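Putative exotoxin (superantigen) (Streptococcus pyogenes, PDB 1TY0) probably acts as a secreted superantigen toxin that binds zinc and can use one common surface for T-cell receptor binding and for dimerization. Local coordinates at residues 179-183 with 184-188. Residues are numbered along the deposited sequence; the frame is centred on the assembly and turned at random.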
loop_
_atom_site.group_PDB
_atom_site.type_symbol
_atom_site.label_atom_id
_atom_site.label_comp_id
_atom_site.label_asym_id
_atom_site.label_seq_id
_atom_site.Cartn_x
_atom_site.Cartn_y
_atom_site.Cartn_z
ATOM N N SER A 179 -4.423 19.883 6.335
ATOM C CA SER A 179 -3.074 19.756 5.809
ATOM C C SER A 179 -2.161 18.947 6.729
ATOM O O SER A 179 -1.041 18.609 6.350
ATOM C CB SER A 179 -2.471 21.144 5.582
ATOM O OG SER A 179 -2.362 21.851 6.807
ATOM N N SER A 180 -2.648 18.633 7.929
ATOM C CA SER A 180 -1.877 17.881 8.918
ATOM C C SER A 180 -2.338 16.435 9.117
ATOM O O SER A 180 -1.678 15.662 9.807
ATOM C CB SER A 180 -1.943 18.587 10.280
ATOM O OG SER A 180 -1.328 19.864 10.251
ATOM N N SER A 181 -3.470 16.078 8.519
ATOM C CA SER A 181 -4.038 14.738 8.659
ATOM C C SER A 181 -3.147 13.567 8.243
ATOM O O SER A 181 -2.590 13.559 7.144
ATOM C CB SER A 181 -5.350 14.645 7.874
ATOM O OG SER A 181 -6.301 15.584 8.336
ATOM N N THR A 182 -3.041 12.580 9.132
ATOM C CA THR A 182 -2.272 11.357 8.886
ATOM C C THR A 182 -3.267 10.326 8.357
ATOM O O THR A 182 -4.470 10.570 8.372
ATOM C CB THR A 182 -1.679 10.775 10.186
ATOM O OG1 THR A 182 -2.742 10.408 11.077
ATOM C CG2 THR A 182 -0.777 11.785 10.867
ATOM N N ARG A 183 -2.780 9.173 7.905
ATOM C CA ARG A 183 -3.691 8.148 7.414
ATOM C C ARG A 183 -4.611 7.704 8.543
ATOM O O ARG A 183 -5.796 7.466 8.326
ATOM C CB ARG A 183 -2.919 6.952 6.848
ATOM C CG ARG A 183 -2.595 7.112 5.375
ATOM C CD ARG A 183 -1.726 5.978 4.847
ATOM N NE ARG A 183 -1.505 6.136 3.414
ATOM C CZ ARG A 183 -0.468 5.634 2.750
ATOM N NH1 ARG A 183 0.462 4.932 3.387
ATOM N NH2 ARG A 183 -0.361 5.836 1.444
ATOM N N SER A 184 -4.063 7.608 9.751
ATOM C CA SER A 184 -4.863 7.219 10.905
ATOM C C SER A 184 -6.019 8.199 11.083
ATOM O O SER A 184 -7.162 7.789 11.279
ATOM C CB SER A 184 -4.013 7.210 12.174
ATOM O OG SER A 184 -4.797 6.853 13.298
ATOM N N ASP A 185 -5.719 9.495 11.019
ATOM C CA ASP A 185 -6.757 10.517 11.179
ATOM C C ASP A 185 -7.854 10.380 10.131
ATOM O O ASP A 185 -9.042 10.435 10.457
ATOM C CB ASP A 185 -6.177 11.932 11.057
ATOM C CG ASP A 185 -5.204 12.274 12.164
ATOM O OD1 ASP A 185 -5.388 11.797 13.303
ATOM O OD2 ASP A 185 -4.266 13.047 11.890
ATOM N N ILE A 186 -7.447 10.203 8.876
ATOM C CA ILE A 186 -8.385 10.102 7.759
ATOM C C ILE A 186 -9.177 8.803 7.712
ATOM O O ILE A 186 -10.344 8.792 7.313
ATOM C CB ILE A 186 -7.642 10.297 6.411
ATOM C CG1 ILE A 186 -7.075 11.720 6.339
ATOM C CG2 ILE A 186 -8.590 10.069 5.237
ATOM C CD1 ILE A 186 -6.063 11.932 5.235
ATOM N N PHE A 187 -8.555 7.707 8.128
ATOM C CA PHE A 187 -9.219 6.409 8.100
ATOM C C PHE A 187 -10.065 6.104 9.339
ATOM O O PHE A 187 -10.856 5.168 9.327
ATOM C CB PHE A 187 -8.191 5.279 7.925
ATOM C CG PHE A 187 -7.380 5.359 6.658
ATOM C CD1 PHE A 187 -7.773 6.162 5.588
ATOM C CD2 PHE A 187 -6.224 4.588 6.527
ATOM C CE1 PHE A 187 -7.024 6.196 4.407
ATOM C CE2 PHE A 187 -5.469 4.613 5.355
ATOM C CZ PHE A 187 -5.870 5.418 4.292
ATOM N N LYS A 188 -9.906 6.884 10.404
ATOM C CA LYS A 188 -10.660 6.628 11.627
ATOM C C LYS A 188 -12.165 6.554 11.401
ATOM O O LYS A 188 -12.868 5.857 12.127
ATOM C CB LYS A 188 -10.339 7.687 12.688
ATOM C CG LYS A 188 -9.648 7.113 13.921
ATOM C CD LYS A 188 -9.171 8.206 14.864
ATOM C CE LYS A 188 -8.610 7.623 16.152
ATOM N NZ LYS A 188 -7.485 6.678 15.916
#
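Thr182 and Asp185 exchange two bonds where the loop after strand 168-173 turns into helix 183-187, and together they illustrate how a short helix is started. Thr182 OG1 sits between its own backbone N and carbonyl carbon (chi1 62°), a placement that turns it toward the first turn of the helix, where it accepts from Asp185 N at 3.1 Å. In return, Asp185 swings its carboxylate back over the N-cap residue, and OD2 receives Thr182 N at 3.1 Å. That bond is almost straight at the hydrogen, 172°, although the donor comes from the anti side and 34° out of the carboxylate plane. Backbone bonds continue the turn: Ile186 N reaches Thr182 O at 3.0 Å and Phe187 N reaches Arg183 O at 2.8 Å.

This polar side is exposed, whereas the flank formed by Ser181, Arg183, Ile186 and Phe187 is buried. Ile186 lays CG1 against Ser181 CB at 3.7 Å, and beyond it meets Leu14, Ala17 and Tyr18 of helix 5-18. Arg183 and Phe187 run side by side in the same direction. Arg183 CB lies off-centre over the ring in a CH-pi contact, 4.2 Å from the Phe187 centroid, and the extended aliphatic chain continues past the rim, so that CG is 3.8 Å from Phe187 CZ. The guanidinium comes to lie nearly parallel to the ring plane. Its nitrogens are held by the carbonyls of Tyr16 and Ala17 and by that of Glu19 of the second subunit, so the end of Arg183 alone carries the contact into the subunit interface. The reciprocal side-chain and backbone bonds of Thr182 and Asp185 are those of a capping box, here opening a short helix in the beta-grasp domain of a streptococcal superantigen.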